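Side-chain contacts in uncharacterized protein (Deinococcus radiodurans, PDB 3GG7), which is of unknown function but binds manganese and is probably a TatD-type metal-dependent hydrolase acting on ester bonds: residues D5-L10 with I146-S151; C165-G170 with R184-D189; P72-Y77 with Q107-R112; V87-S92 with G97-Q102. One frame throughout, in Å; residues are numbered along the deposited sequence.

Contact 1: D5-L10 with I146-S151; sequences DFHVHL and ILHWYS. With MN (manganese (II) ion), chain B.
The metal centre of this TatD-type barrel brings His7 and His148 together as a face-to-face pair, a clear case of two polar rings packed by their faces rather than joined by a hydrogen bond. The imidazoles lie almost flat on each other, with centroids 3.5 Å apart and planes inclined by only 9°. His7 NE2 and His148 NE2 come within 3.4 Å but have no hydrogen to share. CG of His7 stands anti to the backbone N (chi1 179°), which carries the ring out from the corner of the chain toward the strand 143-148. There His7 NE2 binds manganese at 2.1 Å; His9 NE2 binds the same ion, and Glu86 and Asp196 complete the protein ligands. The water bound to the manganese is hydrogen-bonded to His148 NE2 at 3.0 Å, which links that ring to the metal.

Each ring is also held at its other nitrogen: His7 ND1 by the second-shell Ser122, and His148 ND1 by Glu194. Replacing His148 by an alanine would probably strip one face of the His7 ring of its stacking partner and leave the metal-bound water without its histidine mate. Deeper in the barrel, Ile146 CD1 meets the edge of the Phe6 ring, 3.8 Å from Phe6 CE2. Before the corner, Asp5 OD1 accepts from His7 N in an Asx turn. The His-X-His pair at the end of the first strand, facing a histidine from a later one, is characteristic of the metal site at the strand ends of TIM-barrel hydrolases; His148 is predicted to serve a second metal.

Contact 2: C165-G170 with R184-D189; sequences CWFSVG and RSMPRD
Trp166 opens the contact at the start of strand 166-169, laying one face of its indole against the backbone carbonyl of Asp189. Asp189 O lies over the outer part of the six-membered ring, 3.7 Å from Trp166 CZ3 and as near to Trp166 CH2. That oxygen has a true polar partner elsewhere, the guanidinium of Arg240 on helix 227-243.

Phe167 comes next and supplies the main surface for Met186. The methionine runs fully stretched beyond CG (chi2 176°, chi3 -176°), so that the chain slants past the base of the phenyl ring: Met186 CG sits above one face, toward the rim, 4.0 Å from Phe167 CD2, and the sulfur draws in to 3.6 Å between Met186 SD and Phe167 CB. The sulfur lies 37° off the ring normal, an oblique Met-aromatic contact.

Two residues on, Val169 meets the sulfur through one methyl branch, Val169 CG1 standing 3.9 Å from Met186 SD, with the terminal methyl close behind. Met186 also touches Val191 on the neighbouring strand.

No hydrogen bond crosses between the segments. Their adhesion is apolar and Met-aromatic, probably less directional than hydrogen bonding; hydrogen bonds to the strand begin just beyond, at Arg190.

Contact 3: P72-Y77 with Q107-R112; sequences PWFDRY and QHILRR. With SO4 (sulfate ion), chain C.
Phe74 and Ile109 form the close-packed half of this helix-helix contact, which illustrates how one interface can be apolar on its inner side and bridged by water on its outer one. The two short helical segments run nearly parallel, 15° apart, with axes 10.7 Å from each other. With CG anti to the backbone N (chi1 -173°), the Phe74 ring reaches across and receives Ile109 squarely on one face: Ile109 CG1 lies 3.8 Å from the Phe74 ring centroid and 7° off its normal, a CH-pi contact. The second branch also takes part, Ile109 CG2 approaching Phe74 CZ to 3.6 Å. Both residues also touch Val84 on strand 83-88.

The outer side is looser. Asp75 OD1 rests against the aliphatic part of Arg112, 3.5 Å from Arg112 CD, while the two charged groups stay beyond salt-bridge range. Arg112 is bent at chi2 and chi3: NH1 forms a salt bridge with Asp115, NE stays on the Asp75 side, and Asp75 OD1 is bonded to His116. One water donates to Asp75 OD1 and accepts a weak bond from Arg112 NE. Another accepts from Asp75 N at 2.9 Å and is shared with His108 NE2 at 2.8 Å. Away from the partner helix, Arg76, Tyr77 and Arg41 hold a sulfate probably from the crystallisation liquor; Tyr77 OH donates to sulfate O4 over 2.7 Å.

Apolar residues turned to the strand and polar ones to water are usual for amphipathic helices outside a beta/alpha barrel, here those before and after strand 83-88.

Contact 4: V87-S92 with G97-Q102; sequences VGLDGS and GTWTQQ
Gln102 and Asp90 pair through a two-bond grip in which a side-chain amide plays the part of a neighbouring strand, here satisfying the backbone N and O of a residue just past the strand end. Asp90 N donates to Gln102 OE1 over 2.8 Å, at 158° and onto a lone pair in the carbonyl plane. In return Gln102 NE2 gives a hydrogen to Asp90 O over 3.2 Å. The same amide nitrogen also donates to Thr98 OG1 at 3.3 Å, and Thr98 OG1 is bonded to Leu95 O. With both amide atoms engaged, the flip of the Gln102 group is settled. A leucine in its place would probably leave both Asp90 N and Asp90 O without these mates and let the loop after strand 83-88 shift. Gly88 O and Gln102 O both lie within reach of one water, which has more acceptors around it than protons.

The carboxylate of Asp90 is occupied on both oxygens. Asp90 OD1 takes two donors, Ser92 OG at 2.6 Å on its syn lone pair and Ser92 N at 2.8 Å, the latter closing an Asx turn; Asp90 OD2 is bonded to His124.

Trp99 CG stands anti to the backbone N (chi1 -179°), carrying the indole to the loop, where Trp99 CH2 lies 3.8 Å from Leu89 CD1 and the ring edge, at CZ3, meets Asp90 O.

The chemistry implies that the helix start probably steadies the loop, and the loop aspartate may help place His124, a predicted ligand of a second metal.

Overall arrangement
From the N terminus, strand 4-8 enters contact 1 at once but finds its partner, strand 143-148, only 136 residues later, so this contact closes the longest loop and joins the two parallel sheets of the barrel. Within that loop lies contact 3, which pairs helix 72-77 with helix 99-115; within contact 3 in turn lies contact 4, a short closure between the end of strand 83-88 and the start of the same helix. These two meet where Ile109 packs on Val87. Contact 2 follows in series, tying strand 166-169 to the segment after helix 177-185, and adjoins contact 1 through neighbouring strands. None of the four loops cross.

Contact 1: D5-L10 with I146-S151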
# COMPACT_ATOMS: atom_id res chain seq x y z
N ASP A 5 -8.97 0.63 4.91
CA ASP A 5 -7.79 -0.23 4.95
C ASP A 5 -7.14 -0.08 3.57
O ASP A 5 -7.56 -0.74 2.61
CB ASP A 5 -8.14 -1.71 5.19
CG ASP A 5 -6.91 -2.60 5.22
OD1 ASP A 5 -5.78 -2.15 4.85
OD2 ASP A 5 -7.03 -3.77 5.64
N PHE A 6 -6.13 0.77 3.48
CA PHE A 6 -5.61 1.16 2.18
C PHE A 6 -4.42 0.31 1.71
O PHE A 6 -3.65 0.76 0.87
CB PHE A 6 -5.29 2.66 2.14
CG PHE A 6 -5.68 3.31 0.85
CD1 PHE A 6 -7.02 3.48 0.57
CD2 PHE A 6 -4.75 3.69 -0.10
CE1 PHE A 6 -7.41 4.06 -0.61
CE2 PHE A 6 -5.16 4.26 -1.30
CZ PHE A 6 -6.47 4.46 -1.53
N HIS A 7 -4.33 -0.93 2.17
CA HIS A 7 -3.41 -1.90 1.61
C HIS A 7 -3.71 -3.24 2.23
O HIS A 7 -3.29 -3.52 3.37
CB HIS A 7 -1.96 -1.50 1.88
CG HIS A 7 -0.94 -2.46 1.35
ND1 HIS A 7 -0.18 -2.19 0.25
CD2 HIS A 7 -0.57 -3.71 1.77
CE1 HIS A 7 0.63 -3.21 0.01
NE2 HIS A 7 0.43 -4.13 0.93
N VAL A 8 -4.42 -4.09 1.49
CA VAL A 8 -4.77 -5.42 1.95
C VAL A 8 -4.85 -6.41 0.79
O VAL A 8 -5.26 -6.06 -0.31
CB VAL A 8 -6.06 -5.38 2.79
CG1 VAL A 8 -7.28 -4.87 1.97
CG2 VAL A 8 -6.36 -6.74 3.42
N HIS A 9 -4.42 -7.65 1.04
CA HIS A 9 -4.38 -8.69 0.03
C HIS A 9 -5.63 -9.53 0.12
O HIS A 9 -5.58 -10.67 0.61
CB HIS A 9 -3.12 -9.54 0.17
CG HIS A 9 -1.85 -8.75 0.05
ND1 HIS A 9 -1.12 -8.69 -1.11
CD2 HIS A 9 -1.18 -7.99 0.95
CE1 HIS A 9 -0.06 -7.92 -0.93
NE2 HIS A 9 -0.07 -7.49 0.32
N LEU A 10 -6.76 -9.00 -0.34
CA LEU A 10 -8.01 -9.80 -0.31
C LEU A 10 -7.84 -11.13 -1.01
O LEU A 10 -8.40 -12.13 -0.54
CB LEU A 10 -9.16 -9.07 -0.98
CG LEU A 10 -9.62 -7.77 -0.41
CD1 LEU A 10 -10.87 -7.38 -1.21
CD2 LEU A 10 -9.95 -7.89 1.09
N ILE A 146 2.56 6.18 -2.14
CA ILE A 146 2.27 5.88 -0.76
C ILE A 146 3.24 4.83 -0.29
O ILE A 146 3.30 3.73 -0.85
CB ILE A 146 0.85 5.29 -0.59
CG1 ILE A 146 -0.20 6.18 -1.24
CG2 ILE A 146 0.56 5.10 0.89
CD1 ILE A 146 -1.58 5.47 -1.42
N LEU A 147 3.99 5.13 0.76
CA LEU A 147 4.87 4.15 1.32
C LEU A 147 4.09 3.35 2.33
O LEU A 147 3.68 3.84 3.39
CB LEU A 147 6.11 4.82 1.95
CG LEU A 147 6.90 5.62 0.93
CD1 LEU A 147 8.14 6.18 1.63
CD2 LEU A 147 7.32 4.79 -0.25
N HIS A 148 3.87 2.08 1.99
CA HIS A 148 3.09 1.18 2.83
C HIS A 148 4.01 0.54 3.89
O HIS A 148 5.13 0.13 3.58
CB HIS A 148 2.38 0.15 1.94
CG HIS A 148 2.69 -1.27 2.26
ND1 HIS A 148 2.15 -1.93 3.34
CD2 HIS A 148 3.46 -2.18 1.61
CE1 HIS A 148 2.59 -3.17 3.36
NE2 HIS A 148 3.39 -3.35 2.33
N TRP A 149 3.55 0.54 5.14
CA TRP A 149 4.28 -0.02 6.28
C TRP A 149 5.75 0.40 6.27
O TRP A 149 6.66 -0.44 6.28
CB TRP A 149 4.14 -1.55 6.28
CG TRP A 149 4.53 -2.25 7.58
CD1 TRP A 149 5.26 -1.74 8.63
CD2 TRP A 149 4.23 -3.61 7.93
NE1 TRP A 149 5.42 -2.70 9.60
CE2 TRP A 149 4.81 -3.85 9.19
CE3 TRP A 149 3.53 -4.64 7.28
CZ2 TRP A 149 4.70 -5.09 9.83
CZ3 TRP A 149 3.44 -5.87 7.91
CH2 TRP A 149 4.02 -6.08 9.18
N TYR A 150 5.98 1.70 6.25
CA TYR A 150 7.32 2.24 6.26
C TYR A 150 8.06 1.85 7.55
O TYR A 150 7.54 2.01 8.65
CB TYR A 150 7.28 3.76 6.09
CG TYR A 150 8.65 4.37 6.09
CD1 TYR A 150 9.40 4.42 4.93
CD2 TYR A 150 9.24 4.80 7.29
CE1 TYR A 150 10.72 4.93 4.94
CE2 TYR A 150 10.52 5.31 7.31
CZ TYR A 150 11.25 5.36 6.14
OH TYR A 150 12.54 5.86 6.16
N SER A 151 9.27 1.30 7.40
CA SER A 151 10.05 0.81 8.55
C SER A 151 11.52 1.21 8.46
O SER A 151 12.38 0.58 9.09
CB SER A 151 9.91 -0.71 8.70
OG SER A 151 10.57 -1.42 7.68
MN MN B . 1.24 -6.07 1.14
O HOH W 1 2.97 -6.36 2.17

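Contact 2: C165-G170 with R184-D189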
# COMPACT_ATOMS: atom_id res chain seq x y z
N CYS A 165 5.86 11.95 -0.62
CA CYS A 165 5.28 10.65 -0.28
C CYS A 165 4.17 10.80 0.73
O CYS A 165 4.19 11.72 1.58
CB CYS A 165 6.31 9.69 0.30
SG CYS A 165 7.56 9.13 -0.88
N TRP A 166 3.19 9.90 0.60
CA TRP A 166 2.19 9.63 1.62
C TRP A 166 2.56 8.33 2.34
O TRP A 166 3.51 7.67 1.94
CB TRP A 166 0.80 9.50 1.01
CG TRP A 166 0.25 10.74 0.36
CD1 TRP A 166 0.86 11.56 -0.54
CD2 TRP A 166 -1.06 11.25 0.55
NE1 TRP A 166 0.01 12.58 -0.91
CE2 TRP A 166 -1.18 12.40 -0.26
CE3 TRP A 166 -2.14 10.85 1.34
CZ2 TRP A 166 -2.34 13.16 -0.30
CZ3 TRP A 166 -3.30 11.60 1.28
CH2 TRP A 166 -3.38 12.76 0.49
N PHE A 167 1.81 7.97 3.39
CA PHE A 167 2.12 6.82 4.22
C PHE A 167 0.87 6.10 4.62
O PHE A 167 -0.07 6.74 5.06
CB PHE A 167 2.89 7.28 5.49
CG PHE A 167 4.06 8.14 5.16
CD1 PHE A 167 5.31 7.56 4.90
CD2 PHE A 167 3.91 9.51 5.00
CE1 PHE A 167 6.38 8.34 4.52
CE2 PHE A 167 4.98 10.30 4.61
CZ PHE A 167 6.22 9.71 4.39
N SER A 168 0.87 4.77 4.49
CA SER A 168 -0.19 3.99 5.08
C SER A 168 0.40 3.18 6.21
O SER A 168 1.41 2.50 6.07
CB SER A 168 -0.93 3.12 4.02
OG SER A 168 -0.06 2.25 3.32
N VAL A 169 -0.22 3.31 7.38
CA VAL A 169 0.35 2.80 8.61
C VAL A 169 -0.58 1.75 9.16
O VAL A 169 -1.81 1.86 9.04
CB VAL A 169 0.63 3.95 9.64
CG1 VAL A 169 1.50 5.03 9.02
CG2 VAL A 169 -0.65 4.55 10.17
N GLY A 170 0.02 0.72 9.75
CA GLY A 170 -0.70 -0.45 10.22
C GLY A 170 -0.59 -0.71 11.70
O GLY A 170 -0.01 0.09 12.45
N ARG A 184 4.93 10.28 14.36
CA ARG A 184 5.01 11.68 14.82
C ARG A 184 5.69 12.65 13.84
O ARG A 184 5.37 13.85 13.83
CB ARG A 184 5.68 11.76 16.20
CG ARG A 184 4.83 11.18 17.29
CD ARG A 184 5.37 11.50 18.66
NE ARG A 184 5.01 10.42 19.57
CZ ARG A 184 5.78 9.38 19.87
NH1 ARG A 184 7.01 9.25 19.38
NH2 ARG A 184 5.32 8.46 20.70
N SER A 185 6.60 12.15 13.00
CA SER A 185 7.23 12.97 11.96
C SER A 185 6.42 13.16 10.66
O SER A 185 6.73 14.02 9.83
CB SER A 185 8.62 12.42 11.64
OG SER A 185 9.45 12.60 12.78
N MET A 186 5.35 12.38 10.52
CA MET A 186 4.54 12.42 9.31
C MET A 186 3.51 13.54 9.38
O MET A 186 2.85 13.71 10.41
CB MET A 186 3.78 11.08 9.15
CG MET A 186 4.66 9.85 8.96
SD MET A 186 3.67 8.29 8.90
CE MET A 186 4.97 7.09 8.78
N PRO A 187 3.36 14.32 8.28
CA PRO A 187 2.25 15.26 8.24
C PRO A 187 0.93 14.50 8.33
O PRO A 187 0.74 13.49 7.62
CB PRO A 187 2.41 15.98 6.90
CG PRO A 187 3.48 15.27 6.19
CD PRO A 187 4.16 14.34 7.05
N ARG A 188 0.02 14.96 9.18
CA ARG A 188 -1.22 14.22 9.41
C ARG A 188 -2.09 14.17 8.18
O ARG A 188 -2.90 13.25 8.07
CB ARG A 188 -2.02 14.81 10.58
CG ARG A 188 -1.33 14.62 11.91
CD ARG A 188 -2.19 15.06 13.06
NE ARG A 188 -1.46 15.00 14.33
CZ ARG A 188 -1.96 15.42 15.49
NH1 ARG A 188 -3.19 15.93 15.56
NH2 ARG A 188 -1.23 15.31 16.59
N ASP A 189 -1.94 15.14 7.28
CA ASP A 189 -2.72 15.19 6.04
C ASP A 189 -2.19 14.24 4.94
O ASP A 189 -2.72 14.24 3.83
CB ASP A 189 -2.92 16.64 5.52
CG ASP A 189 -1.64 17.38 5.25
OD1 ASP A 189 -0.54 16.79 5.34
OD2 ASP A 189 -1.73 18.59 4.90

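Contact 3: P72-Y77 with Q107-R112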
# COMPACT_ATOMS: atom_id res chain seq x y z
N PRO A 72 4.35 -8.40 -19.07
CA PRO A 72 3.55 -7.70 -20.08
C PRO A 72 2.07 -7.45 -19.74
O PRO A 72 1.45 -6.56 -20.33
CB PRO A 72 3.65 -8.63 -21.30
CG PRO A 72 4.81 -9.47 -21.05
CD PRO A 72 4.98 -9.62 -19.60
N TRP A 73 1.50 -8.20 -18.79
CA TRP A 73 0.14 -7.97 -18.36
C TRP A 73 -0.00 -6.65 -17.58
O TRP A 73 -1.08 -6.12 -17.46
CB TRP A 73 -0.36 -9.17 -17.57
CG TRP A 73 -0.82 -10.29 -18.50
CD1 TRP A 73 -2.08 -10.45 -18.98
CD2 TRP A 73 -0.03 -11.33 -19.10
NE1 TRP A 73 -2.14 -11.53 -19.81
CE2 TRP A 73 -0.90 -12.09 -19.91
CE3 TRP A 73 1.32 -11.68 -19.04
CZ2 TRP A 73 -0.46 -13.19 -20.65
CZ3 TRP A 73 1.75 -12.79 -19.79
CH2 TRP A 73 0.85 -13.52 -20.58
N PHE A 74 1.11 -6.14 -17.07
CA PHE A 74 1.06 -4.87 -16.35
C PHE A 74 0.60 -3.76 -17.29
O PHE A 74 -0.39 -3.10 -17.02
CB PHE A 74 2.39 -4.50 -15.64
CG PHE A 74 2.26 -3.29 -14.78
CD1 PHE A 74 1.74 -3.39 -13.50
CD2 PHE A 74 2.58 -2.05 -15.27
CE1 PHE A 74 1.58 -2.24 -12.72
CE2 PHE A 74 2.42 -0.92 -14.49
CZ PHE A 74 1.93 -1.02 -13.24
N ASP A 75 1.33 -3.54 -18.38
CA ASP A 75 0.92 -2.49 -19.31
C ASP A 75 -0.46 -2.76 -19.91
O ASP A 75 -1.23 -1.82 -20.11
CB ASP A 75 1.94 -2.25 -20.42
CG ASP A 75 1.63 -0.96 -21.21
OD1 ASP A 75 1.77 0.16 -20.65
OD2 ASP A 75 1.21 -1.06 -22.38
N ARG A 76 -0.79 -4.04 -20.14
CA ARG A 76 -2.08 -4.43 -20.70
C ARG A 76 -3.22 -3.86 -19.87
O ARG A 76 -4.21 -3.35 -20.42
CB ARG A 76 -2.22 -5.95 -20.82
CG ARG A 76 -3.54 -6.45 -21.40
CD ARG A 76 -3.51 -7.94 -21.64
NE ARG A 76 -4.76 -8.50 -22.15
CZ ARG A 76 -5.12 -8.53 -23.43
NH1 ARG A 76 -4.34 -7.99 -24.37
NH2 ARG A 76 -6.29 -9.08 -23.78
N TYR A 77 -3.13 -4.01 -18.54
CA TYR A 77 -4.24 -3.70 -17.66
C TYR A 77 -4.20 -2.33 -17.01
O TYR A 77 -5.20 -1.91 -16.45
CB TYR A 77 -4.31 -4.74 -16.55
CG TYR A 77 -4.59 -6.17 -17.00
CD1 TYR A 77 -5.51 -6.46 -17.99
CD2 TYR A 77 -3.93 -7.21 -16.40
CE1 TYR A 77 -5.78 -7.80 -18.34
CE2 TYR A 77 -4.18 -8.52 -16.72
CZ TYR A 77 -5.11 -8.82 -17.70
OH TYR A 77 -5.34 -10.14 -17.98
N GLN A 107 11.34 -0.04 -12.06
CA GLN A 107 11.61 1.09 -12.96
C GLN A 107 10.64 1.05 -14.14
O GLN A 107 10.07 2.09 -14.53
CB GLN A 107 13.03 1.03 -13.46
CG GLN A 107 13.33 1.98 -14.59
CD GLN A 107 14.79 1.94 -14.96
OE1 GLN A 107 15.22 1.05 -15.71
NE2 GLN A 107 15.56 2.88 -14.43
N HIS A 108 10.41 -0.15 -14.69
CA HIS A 108 9.44 -0.35 -15.78
C HIS A 108 8.05 0.14 -15.34
O HIS A 108 7.36 0.86 -16.07
CB HIS A 108 9.39 -1.82 -16.21
CG HIS A 108 8.27 -2.16 -17.16
ND1 HIS A 108 8.43 -2.17 -18.54
CD2 HIS A 108 7.00 -2.54 -16.93
CE1 HIS A 108 7.30 -2.53 -19.10
NE2 HIS A 108 6.41 -2.76 -18.15
N ILE A 109 7.65 -0.27 -14.13
CA ILE A 109 6.35 0.06 -13.62
C ILE A 109 6.20 1.58 -13.49
O ILE A 109 5.20 2.13 -13.92
CB ILE A 109 6.06 -0.67 -12.30
CG1 ILE A 109 5.67 -2.13 -12.64
CG2 ILE A 109 4.97 0.02 -11.52
CD1 ILE A 109 5.51 -3.07 -11.46
N LEU A 110 7.20 2.25 -12.93
CA LEU A 110 7.13 3.69 -12.75
C LEU A 110 7.05 4.40 -14.09
O LEU A 110 6.24 5.31 -14.26
CB LEU A 110 8.31 4.19 -11.93
CG LEU A 110 8.38 3.71 -10.49
CD1 LEU A 110 9.60 4.27 -9.80
CD2 LEU A 110 7.12 4.09 -9.69
N ARG A 111 7.82 3.94 -15.06
CA ARG A 111 7.78 4.53 -16.39
C ARG A 111 6.42 4.35 -17.07
O ARG A 111 5.89 5.31 -17.65
CB ARG A 111 8.92 3.99 -17.24
CG ARG A 111 10.29 4.45 -16.76
CD ARG A 111 11.30 4.43 -17.90
NE ARG A 111 12.69 4.30 -17.45
CZ ARG A 111 13.38 5.24 -16.78
NH1 ARG A 111 12.83 6.40 -16.43
NH2 ARG A 111 14.65 4.99 -16.45
N ARG A 112 5.82 3.16 -16.96
CA ARG A 112 4.50 2.91 -17.55
C ARG A 112 3.44 3.74 -16.85
O ARG A 112 2.54 4.28 -17.50
CB ARG A 112 4.13 1.43 -17.50
CG ARG A 112 5.11 0.52 -18.22
CD ARG A 112 5.11 0.70 -19.73
NE ARG A 112 5.87 1.88 -20.17
CZ ARG A 112 7.20 1.98 -20.22
NH1 ARG A 112 7.75 3.12 -20.64
NH2 ARG A 112 7.99 0.99 -19.82
S SO4 C . -7.78 -10.35 -20.81
O1 SO4 C . -8.08 -8.93 -20.90
O2 SO4 C . -8.69 -10.99 -19.85
O3 SO4 C . -7.98 -10.99 -22.12
O4 SO4 C . -6.39 -10.48 -20.40
O HOH W 2 4.11 -4.19 -18.81
O HOH W 3 3.63 2.43 -21.91

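Contact 4: V87-S92 with G97-Q102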
# COMPACT_ATOMS: atom_id res chain seq x y z
N VAL A 87 3.81 -2.78 -5.30
CA VAL A 87 5.01 -2.66 -6.15
C VAL A 87 6.14 -2.16 -5.27
O VAL A 87 5.88 -1.65 -4.18
CB VAL A 87 4.81 -1.71 -7.33
CG1 VAL A 87 3.73 -2.24 -8.31
CG2 VAL A 87 4.43 -0.29 -6.85
N GLY A 88 7.39 -2.32 -5.70
CA GLY A 88 8.50 -1.70 -4.96
C GLY A 88 9.75 -2.54 -4.93
O GLY A 88 10.03 -3.27 -5.88
N LEU A 89 10.51 -2.41 -3.85
CA LEU A 89 11.82 -3.04 -3.75
C LEU A 89 11.93 -3.62 -2.34
O LEU A 89 11.35 -3.06 -1.39
CB LEU A 89 12.96 -2.01 -3.96
CG LEU A 89 13.03 -1.30 -5.30
CD1 LEU A 89 14.10 -0.17 -5.31
CD2 LEU A 89 13.31 -2.29 -6.42
N ASP A 90 12.68 -4.71 -2.19
CA ASP A 90 12.91 -5.33 -0.90
C ASP A 90 14.39 -5.67 -0.79
O ASP A 90 14.94 -6.38 -1.63
CB ASP A 90 12.03 -6.57 -0.71
CG ASP A 90 12.11 -7.13 0.70
OD1 ASP A 90 13.21 -7.49 1.14
OD2 ASP A 90 11.07 -7.20 1.41
N GLY A 91 15.04 -5.12 0.23
CA GLY A 91 16.46 -5.31 0.45
C GLY A 91 16.87 -6.48 1.32
O GLY A 91 18.02 -6.51 1.81
N SER A 92 15.98 -7.45 1.52
CA SER A 92 16.26 -8.58 2.41
C SER A 92 17.33 -9.45 1.78
O SER A 92 17.32 -9.68 0.57
CB SER A 92 15.02 -9.42 2.64
OG SER A 92 14.02 -8.68 3.31
N GLY A 97 19.74 -11.88 -4.61
CA GLY A 97 20.06 -12.40 -5.93
C GLY A 97 19.07 -11.96 -7.00
O GLY A 97 19.38 -12.02 -8.19
N THR A 98 17.89 -11.52 -6.58
CA THR A 98 16.89 -10.99 -7.51
C THR A 98 16.91 -9.46 -7.66
O THR A 98 16.05 -8.89 -8.34
CB THR A 98 15.48 -11.42 -7.10
OG1 THR A 98 15.02 -10.67 -5.95
CG2 THR A 98 15.44 -12.93 -6.81
N TRP A 99 17.90 -8.80 -7.05
CA TRP A 99 17.90 -7.35 -7.00
C TRP A 99 17.82 -6.67 -8.37
O TRP A 99 17.01 -5.76 -8.57
CB TRP A 99 19.12 -6.81 -6.21
CG TRP A 99 19.09 -5.33 -6.14
CD1 TRP A 99 19.82 -4.45 -6.89
CD2 TRP A 99 18.22 -4.54 -5.33
NE1 TRP A 99 19.48 -3.17 -6.58
CE2 TRP A 99 18.50 -3.19 -5.62
CE3 TRP A 99 17.24 -4.83 -4.38
CZ2 TRP A 99 17.86 -2.14 -4.98
CZ3 TRP A 99 16.60 -3.78 -3.74
CH2 TRP A 99 16.91 -2.46 -4.04
N THR A 100 18.68 -7.08 -9.32
CA THR A 100 18.64 -6.51 -10.67
C THR A 100 17.24 -6.61 -11.30
O THR A 100 16.75 -5.64 -11.90
CB THR A 100 19.68 -7.18 -11.61
OG1 THR A 100 21.00 -6.91 -11.11
CG2 THR A 100 19.56 -6.63 -13.04
N GLN A 101 16.61 -7.76 -11.13
CA GLN A 101 15.26 -7.97 -11.66
C GLN A 101 14.23 -7.12 -10.91
O GLN A 101 13.33 -6.56 -11.51
CB GLN A 101 14.87 -9.47 -11.64
CG GLN A 101 13.39 -9.79 -11.96
CD GLN A 101 12.98 -9.57 -13.42
OE1 GLN A 101 13.71 -8.96 -14.21
NE2 GLN A 101 11.79 -10.07 -13.79
N GLN A 102 14.36 -7.02 -9.58
CA GLN A 102 13.45 -6.14 -8.84
C GLN A 102 13.54 -4.71 -9.34
O GLN A 102 12.55 -4.03 -9.57
CB GLN A 102 13.82 -6.10 -7.36
CG GLN A 102 13.49 -7.31 -6.56
CD GLN A 102 13.69 -7.02 -5.09
OE1 GLN A 102 13.20 -6.00 -4.60
NE2 GLN A 102 14.45 -7.86 -4.39
O HOH W 4 10.16 -4.84 -8.21